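Local atomic coordinates of PA0821 (Pseudomonas aeruginosa, PDB entry 7DRG), a protein that probably acts as the type VI secretion immunity protein (antitoxin) that neutralises a putative VRR-NUC nuclease effector encoded in the PAAR2 gene cluster. Residues P95-M99 / S110-T114; R204-L208 / P276-G280; K223-I227 / E239-L243. All blocks are in the same frame, centred on the assembly; numbering follows the deposited sequence.

Contact 1 (P95-M99 / S110-T114)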
loop_
_atom_site.group_PDB
_atom_site.type_symbol
_atom_site.label_atom_id
_atom_site.label_comp_id
_atom_site.label_asym_id
_atom_site.label_seq_id
_atom_site.Cartn_x
_atom_site.Cartn_y
_atom_site.Cartn_z
ATOM N N PRO B 95 17.152 -15.461 -35.321
ATOM C CA PRO B 95 15.819 -16.046 -35.149
ATOM C C PRO B 95 15.816 -17.063 -34.022
ATOM O O PRO B 95 16.798 -17.775 -33.797
ATOM C CB PRO B 95 15.548 -16.718 -36.501
ATOM C CG PRO B 95 16.344 -15.914 -37.460
ATOM C CD PRO B 95 17.601 -15.520 -36.721
ATOM N N LEU B 96 14.692 -17.120 -33.305
ATOM C CA LEU B 96 14.580 -18.057 -32.193
ATOM C C LEU B 96 14.825 -19.492 -32.650
ATOM O O LEU B 96 15.507 -20.253 -31.959
ATOM C CB LEU B 96 13.210 -17.917 -31.516
ATOM C CG LEU B 96 12.992 -18.761 -30.264
ATOM C CD1 LEU B 96 14.050 -18.417 -29.224
ATOM C CD2 LEU B 96 11.603 -18.514 -29.690
ATOM N N ARG B 97 14.313 -19.871 -33.829
ATOM C CA ARG B 97 14.540 -21.229 -34.325
ATOM C C ARG B 97 16.019 -21.515 -34.550
ATOM O O ARG B 97 16.461 -22.663 -34.409
ATOM C CB ARG B 97 13.765 -21.456 -35.626
ATOM C CG ARG B 97 12.256 -21.514 -35.438
ATOM C CD ARG B 97 11.500 -21.494 -36.767
ATOM N NE ARG B 97 10.105 -21.103 -36.576
ATOM C CZ ARG B 97 9.134 -21.948 -36.271
ATOM N NH1 ARG B 97 9.407 -23.235 -36.127
ATOM N NH2 ARG B 97 7.900 -21.490 -36.113
ATOM N N GLU B 98 16.799 -20.494 -34.907
ATOM C CA GLU B 98 18.223 -20.703 -35.126
ATOM C C GLU B 98 18.953 -20.910 -33.805
ATOM O O GLU B 98 19.850 -21.753 -33.710
ATOM C CB GLU B 98 18.809 -19.523 -35.904
ATOM C CG GLU B 98 20.269 -19.685 -36.329
ATOM C CD GLU B 98 20.473 -20.630 -37.511
ATOM O OE1 GLU B 98 19.514 -20.907 -38.264
ATOM O OE2 GLU B 98 21.619 -21.095 -37.690
HETATM N N MSE B 99 18.573 -20.165 -32.771
HETATM C CA MSE B 99 19.206 -20.320 -31.469
HETATM C C MSE B 99 18.827 -21.663 -30.847
HETATM O O MSE B 99 19.668 -22.333 -30.243
HETATM C CB MSE B 99 18.827 -19.157 -30.550
HETATM C CG MSE B 99 19.490 -17.857 -30.964
HETATM SE SE MSE B 99 19.058 -16.395 -29.750
HETATM C CE MSE B 99 17.185 -16.123 -30.263
ATOM N N SER B 110 16.609 -20.386 -22.154
ATOM C CA SER B 110 16.544 -19.101 -21.454
ATOM C C SER B 110 16.452 -18.009 -22.515
ATOM O O SER B 110 17.447 -17.704 -23.178
ATOM C CB SER B 110 17.757 -18.902 -20.550
ATOM O OG SER B 110 17.687 -17.658 -19.869
ATOM N N PHE B 111 15.257 -17.440 -22.681
ATOM C CA PHE B 111 15.021 -16.395 -23.671
ATOM C C PHE B 111 13.998 -15.435 -23.101
ATOM O O PHE B 111 12.857 -15.832 -22.839
ATOM C CB PHE B 111 14.501 -16.966 -24.997
ATOM C CG PHE B 111 15.425 -17.957 -25.640
ATOM C CD1 PHE B 111 16.478 -17.528 -26.432
ATOM C CD2 PHE B 111 15.230 -19.320 -25.466
ATOM C CE1 PHE B 111 17.324 -18.438 -27.031
ATOM C CE2 PHE B 111 16.082 -20.239 -26.058
ATOM C CZ PHE B 111 17.129 -19.795 -26.842
ATOM N N CYS B 112 14.385 -14.178 -22.930
ATOM C CA CYS B 112 13.468 -13.166 -22.413
ATOM C C CYS B 112 13.506 -11.951 -23.331
ATOM O O CYS B 112 14.473 -11.183 -23.306
ATOM C CB CYS B 112 13.830 -12.785 -20.982
ATOM S SG CYS B 112 12.663 -11.613 -20.288
ATOM N N TYR B 113 12.459 -11.787 -24.140
ATOM C CA TYR B 113 12.312 -10.630 -25.010
ATOM C C TYR B 113 11.529 -9.559 -24.270
ATOM O O TYR B 113 10.450 -9.839 -23.729
ATOM C CB TYR B 113 11.567 -10.993 -26.293
ATOM C CG TYR B 113 12.288 -11.953 -27.215
ATOM C CD1 TYR B 113 12.146 -13.329 -27.065
ATOM C CD2 TYR B 113 13.084 -11.479 -28.248
ATOM C CE1 TYR B 113 12.788 -14.215 -27.935
ATOM C CE2 TYR B 113 13.724 -12.360 -29.124
ATOM C CZ TYR B 113 13.577 -13.715 -28.949
ATOM O OH TYR B 113 14.208 -14.580 -29.813
ATOM N N THR B 114 12.062 -8.339 -24.252
ATOM C CA THR B 114 11.413 -7.236 -23.551
ATOM C C THR B 114 11.297 -6.030 -24.472
ATOM O O THR B 114 11.880 -5.985 -25.556
ATOM C CB THR B 114 12.169 -6.841 -22.275
ATOM O OG1 THR B 114 13.425 -6.241 -22.621
ATOM C CG2 THR B 114 12.405 -8.043 -21.372
#
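This is a buried apolar helix-on-sheet contact with a Met-aromatic pair. The first turn of the short helix 96-101 packs on strand 109-114 of the large antiparallel sheet. Pro95 is the N-cap residue, and Met99 N bonds to Pro95 O at 3.1 Å. Leu96 and Met99 are three residues apart, so they lie on the same side of the helix. On the strand, Phe111 and Tyr113 alternate with Cys112, so both aromatic side chains reach the helix while Cys112 does not. No hydrogen bond crosses between the segments. The backbones stay well apart, with Leu96 CA 8.7 Å from Phe111 CA, and side chains fill the gap. Leu96 makes a CH-pi contact: its CD1 lies 3.8 Å from the centroid of the Phe111 ring, only 8° off the ring normal. Selenomethionine Met99 meets the same ring at its edge, with SE 3.8 Å from Phe111 CE1. Helix 52-69 adds to this core, since Leu96 also touches Cys59 and Phe62, and the Phe62 ring stacks with Tyr113. Strand 75-77 contributes Leu76, which touches both Met99 and Tyr113. The phenol end of Tyr113 reaches the helix too: its OH is 3.9 Å from Leu96 CB and 3.4 Å from Met99 CE.

Contact 2 (R204-L208 / P276-G280)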
loop_
_atom_site.group_PDB
_atom_site.type_symbol
_atom_site.label_atom_id
_atom_site.label_comp_id
_atom_site.label_asym_id
_atom_site.label_seq_id
_atom_site.Cartn_x
_atom_site.Cartn_y
_atom_site.Cartn_z
ATOM N N ARG B 204 -3.488 -3.701 -2.619
ATOM C CA ARG B 204 -4.567 -2.840 -3.090
ATOM C C ARG B 204 -5.352 -3.419 -4.258
ATOM O O ARG B 204 -6.490 -2.996 -4.489
ATOM C CB ARG B 204 -3.998 -1.486 -3.519
ATOM C CG ARG B 204 -3.118 -0.836 -2.471
ATOM C CD ARG B 204 -2.056 0.032 -3.123
ATOM N NE ARG B 204 -2.637 1.043 -4.001
ATOM C CZ ARG B 204 -2.961 2.272 -3.608
ATOM N NH1 ARG B 204 -2.768 2.637 -2.346
ATOM N NH2 ARG B 204 -3.478 3.135 -4.472
HETATM N N MSE B 205 -4.764 -4.343 -5.010
HETATM C CA MSE B 205 -5.361 -4.844 -6.244
HETATM C C MSE B 205 -5.475 -6.365 -6.191
HETATM O O MSE B 205 -4.554 -7.066 -6.596
HETATM C CB MSE B 205 -4.520 -4.430 -7.462
HETATM C CG MSE B 205 -4.240 -2.925 -7.611
HETATM SE SE MSE B 205 -2.692 -2.659 -8.799
HETATM C CE MSE B 205 -1.786 -4.189 -8.197
ATOM N N PRO B 206 -6.607 -6.876 -5.697
ATOM C CA PRO B 206 -6.739 -8.333 -5.537
ATOM C C PRO B 206 -6.691 -9.104 -6.839
ATOM O O PRO B 206 -6.425 -10.311 -6.802
ATOM C CB PRO B 206 -8.102 -8.493 -4.850
ATOM C CG PRO B 206 -8.301 -7.174 -4.136
ATOM C CD PRO B 206 -7.732 -6.152 -5.081
ATOM N N GLY B 207 -6.960 -8.462 -7.978
ATOM C CA GLY B 207 -6.880 -9.139 -9.260
ATOM C C GLY B 207 -5.499 -9.199 -9.868
ATOM O O GLY B 207 -5.326 -9.717 -10.974
ATOM N N LEU B 208 -4.494 -8.690 -9.170
ATOM C CA LEU B 208 -3.138 -8.645 -9.693
ATOM C C LEU B 208 -2.400 -9.934 -9.362
ATOM O O LEU B 208 -2.391 -10.365 -8.206
ATOM C CB LEU B 208 -2.402 -7.458 -9.079
ATOM C CG LEU B 208 -0.966 -7.342 -9.552
ATOM C CD1 LEU B 208 -0.924 -6.393 -10.748
ATOM C CD2 LEU B 208 -0.078 -6.892 -8.395
ATOM N N PRO B 276 -10.103 -8.355 -18.095
ATOM C CA PRO B 276 -9.388 -8.557 -16.831
ATOM C C PRO B 276 -9.721 -7.466 -15.824
ATOM O O PRO B 276 -9.976 -6.314 -16.186
ATOM C CB PRO B 276 -7.909 -8.517 -17.239
ATOM C CG PRO B 276 -7.880 -7.755 -18.525
ATOM C CD PRO B 276 -9.176 -8.130 -19.219
ATOM N N TYR B 277 -9.710 -7.847 -14.543
ATOM C CA TYR B 277 -10.112 -6.975 -13.440
ATOM C C TYR B 277 -8.931 -6.695 -12.524
ATOM O O TYR B 277 -8.291 -7.631 -12.029
ATOM C CB TYR B 277 -11.233 -7.603 -12.605
ATOM C CG TYR B 277 -12.615 -7.541 -13.213
ATOM C CD1 TYR B 277 -12.982 -8.392 -14.245
ATOM C CD2 TYR B 277 -13.571 -6.655 -12.722
ATOM C CE1 TYR B 277 -14.254 -8.340 -14.794
ATOM C CE2 TYR B 277 -14.842 -6.602 -13.260
ATOM C CZ TYR B 277 -15.178 -7.447 -14.301
ATOM O OH TYR B 277 -16.445 -7.406 -14.851
ATOM N N ILE B 278 -8.663 -5.407 -12.292
ATOM C CA ILE B 278 -7.680 -4.985 -11.298
ATOM C C ILE B 278 -8.241 -5.137 -9.891
ATOM O O ILE B 278 -7.576 -5.655 -8.984
ATOM C CB ILE B 278 -7.253 -3.529 -11.564
ATOM C CG1 ILE B 278 -6.438 -3.419 -12.851
ATOM C CG2 ILE B 278 -6.482 -2.965 -10.378
ATOM C CD1 ILE B 278 -6.205 -1.985 -13.300
ATOM N N ALA B 279 -9.475 -4.687 -9.693
ATOM C CA ALA B 279 -10.104 -4.660 -8.378
ATOM C C ALA B 279 -11.615 -4.663 -8.583
ATOM O O ALA B 279 -12.107 -4.902 -9.691
ATOM C CB ALA B 279 -9.632 -3.447 -7.566
ATOM N N GLY B 280 -12.352 -4.392 -7.509
ATOM C CA GLY B 280 -13.800 -4.443 -7.547
ATOM C C GLY B 280 -14.477 -3.089 -7.625
ATOM O O GLY B 280 -14.386 -2.400 -8.645
HETATM O O HOH W 1 -6.419 -9.284 -13.462
#
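Ile278 has the most surface covered here, followed by Gly207 and Met205. All three belong to loops. The Ile278 carbonyl takes the one direct hydrogen bond between the segments, from Gly207 N to Ile278 O at 3.0 Å with an angle of 149° at the hydrogen. Gly207 CA makes a CA-H...O contact of 3.5 Å with Tyr277 O. A CB on Gly207 would lie 2.0 Å from Tyr277 O, a clash, so the lack of a side chain permits the approach. Water 1 adds a bridge, donating to Gly207 O at 2.8 Å and to Tyr277 O at 2.9 Å. Apolar side chains meet as well. Selenomethionine Met205 brings its CG to 3.6 Å from Ile278 CG2, and Pro206 CD lies 4.1 Å from Ala279 CB. Further out, Ile278 touches Leu38 and His182 on two sheet strands. Arg204 bonds to Leu11 O and to Ser197 OG of the second subunit, so segment 204-208 also reaches that subunit. Leu208 N bonds to Met205 O at 3.0 Å. This closes a type I beta turn with Pro206 and Gly207 at its central positions, and the Gly207 N-H points outward to the second loop.

Contact 3 (K223-I227 / E239-L243); sequences KPTRI and ERLAL
Arg240 makes the strongest polar link, donating twice to one backbone carbonyl. Its NE lies 2.8 Å from Arg226 O and its NH2 lies 3.1 Å from the same Arg226 O. The side chain is extended, with chi1 m, chi2 t, chi3 t and chi4 81°. Water 2 accepts from Arg240 NH2 at 2.9 Å and lies 2.9 Å from Pro224 O. Water 3 lies 2.5 Å from Thr225 OG1 and donates to Glu239 OE2 at 2.8 Å. Segment 223-227 is irregular, with Thr225 at phi/psi -81/76 and a weak hydrogen bond from Arg226 N to Pro224 O at 2.9 Å. Segment 239-243 is helical, with Leu243 N bonded to Glu239 O at 3.0 Å. The closest CA pair is Thr225 and Arg240, 6.6 Å apart. Thr225 (chi1 m) points toward the helix. Its CG2 lies 3.6 Å from Leu243 CD1 and 3.7 Å from Glu239 CG. Its CA covers one face of the Arg240 guanidinium, 3.8 Å from NH2. Ile227 CG2 packs 3.8 Å from Arg240 CD. The backbone of Ile227 hydrogen-bonds to Ile300 and Tyr302. The defined motif is the inverse gamma turn centred on Thr225, facing helix 238-243.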
loop_
_atom_site.group_PDB
_atom_site.type_symbol
_atom_site.label_atom_id
_atom_site.label_comp_id
_atom_site.label_asym_id
_atom_site.label_seq_id
_atom_site.Cartn_x
_atom_site.Cartn_y
_atom_site.Cartn_z
ATOM N N LYS B 223 4.959 -29.138 -5.837
ATOM C CA LYS B 223 4.730 -30.533 -6.207
ATOM C C LYS B 223 3.260 -30.952 -6.198
ATOM O O LYS B 223 2.865 -31.713 -7.099
ATOM C CB LYS B 223 5.548 -31.446 -5.283
ATOM C CG LYS B 223 7.061 -31.167 -5.206
ATOM C CD LYS B 223 7.889 -32.065 -6.123
ATOM C CE LYS B 223 9.350 -32.128 -5.658
ATOM N NZ LYS B 223 10.094 -30.854 -5.887
ATOM N N PRO B 224 2.421 -30.551 -5.232
ATOM C CA PRO B 224 1.020 -30.991 -5.261
ATOM C C PRO B 224 0.307 -30.609 -6.554
ATOM O O PRO B 224 0.661 -29.641 -7.232
ATOM C CB PRO B 224 0.404 -30.279 -4.052
ATOM C CG PRO B 224 1.526 -30.114 -3.109
ATOM C CD PRO B 224 2.720 -29.821 -3.983
ATOM N N THR B 225 -0.709 -31.402 -6.899
ATOM C CA THR B 225 -1.502 -31.189 -8.111
ATOM C C THR B 225 -2.541 -30.109 -7.819
ATOM O O THR B 225 -3.730 -30.370 -7.608
ATOM C CB THR B 225 -2.143 -32.492 -8.565
ATOM O OG1 THR B 225 -1.126 -33.493 -8.687
ATOM C CG2 THR B 225 -2.832 -32.313 -9.907
ATOM N N ARG B 226 -2.066 -28.863 -7.788
ATOM C CA ARG B 226 -2.857 -27.733 -7.316
ATOM C C ARG B 226 -2.536 -26.517 -8.175
ATOM O O ARG B 226 -1.704 -26.582 -9.082
ATOM C CB ARG B 226 -2.589 -27.475 -5.830
ATOM C CG ARG B 226 -3.036 -28.635 -4.956
ATOM C CD ARG B 226 -3.111 -28.292 -3.494
ATOM N NE ARG B 226 -3.885 -29.311 -2.793
ATOM C CZ ARG B 226 -4.589 -29.085 -1.692
ATOM N NH1 ARG B 226 -4.613 -27.870 -1.162
ATOM N NH2 ARG B 226 -5.269 -30.072 -1.126
ATOM N N ILE B 227 -3.213 -25.394 -7.900
ATOM C CA ILE B 227 -2.988 -24.158 -8.640
ATOM C C ILE B 227 -2.644 -23.021 -7.688
ATOM O O ILE B 227 -3.030 -23.014 -6.514
ATOM C CB ILE B 227 -4.200 -23.750 -9.510
ATOM C CG1 ILE B 227 -5.440 -23.508 -8.642
ATOM C CG2 ILE B 227 -4.463 -24.789 -10.593
ATOM C CD1 ILE B 227 -6.608 -22.942 -9.418
ATOM N N GLU B 239 -6.169 -33.307 -15.263
ATOM C CA GLU B 239 -6.091 -33.844 -13.908
ATOM C C GLU B 239 -6.603 -32.835 -12.881
ATOM O O GLU B 239 -7.362 -33.191 -11.974
ATOM C CB GLU B 239 -4.668 -34.282 -13.570
ATOM C CG GLU B 239 -4.570 -34.771 -12.134
ATOM C CD GLU B 239 -3.306 -35.541 -11.833
ATOM O OE1 GLU B 239 -2.297 -35.344 -12.544
ATOM O OE2 GLU B 239 -3.328 -36.347 -10.876
ATOM N N ARG B 240 -6.190 -31.569 -12.998
ATOM C CA ARG B 240 -6.706 -30.546 -12.090
ATOM C C ARG B 240 -8.197 -30.332 -12.296
ATOM O O ARG B 240 -8.938 -30.096 -11.334
ATOM C CB ARG B 240 -5.946 -29.239 -12.292
ATOM C CG ARG B 240 -4.566 -29.267 -11.681
ATOM C CD ARG B 240 -3.683 -28.121 -12.168
ATOM N NE ARG B 240 -2.468 -28.073 -11.372
ATOM C CZ ARG B 240 -1.414 -28.854 -11.569
ATOM N NH1 ARG B 240 -1.406 -29.737 -12.568
ATOM N NH2 ARG B 240 -0.365 -28.740 -10.772
ATOM N N LEU B 241 -8.652 -30.401 -13.548
ATOM C CA LEU B 241 -10.076 -30.261 -13.831
ATOM C C LEU B 241 -10.886 -31.350 -13.136
ATOM O O LEU B 241 -11.944 -31.073 -12.557
ATOM C CB LEU B 241 -10.306 -30.290 -15.340
ATOM C CG LEU B 241 -11.748 -30.198 -15.833
ATOM C CD1 LEU B 241 -12.412 -28.919 -15.345
ATOM C CD2 LEU B 241 -11.777 -30.279 -17.346
ATOM N N ALA B 242 -10.389 -32.589 -13.155
ATOM C CA ALA B 242 -11.079 -33.676 -12.466
ATOM C C ALA B 242 -11.069 -33.473 -10.954
ATOM O O ALA B 242 -12.083 -33.712 -10.286
ATOM C CB ALA B 242 -10.441 -35.016 -12.837
ATOM N N LEU B 243 -9.938 -33.027 -10.396
ATOM C CA LEU B 243 -9.877 -32.759 -8.965
ATOM C C LEU B 243 -10.804 -31.623 -8.552
ATOM O O LEU B 243 -11.224 -31.576 -7.392
ATOM C CB LEU B 243 -8.439 -32.438 -8.545
ATOM C CG LEU B 243 -7.479 -33.627 -8.463
ATOM C CD1 LEU B 243 -6.039 -33.152 -8.398
ATOM C CD2 LEU B 243 -7.803 -34.494 -7.253
HETATM O O HOH W 2 1.880 -30.298 -9.726
HETATM O O HOH W 3 -1.701 -35.944 -8.574
#

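The three contacts are separate, and none touches another. Contacts 1 and 2 lie on opposite sides of the chain's centre, with centres 32 Å apart and nearest atoms about 17 Å apart. The centres of contacts 1 and 3 are 31 Å apart. Contacts 2 and 3 are closer, with centres 24 Å apart and nearest atoms about 13 Å apart. Contact 1 closes before the others open, whereas both segments of contact 3 fall between the two segments of contact 2. One antiparallel sheet runs from strand 109-114 of contact 1 through 126-131 and 144-151 to 34-46, beside contact 2, and on to 177-180 at contact 3. Of the three, contact 2 reaches the second subunit, through Arg204.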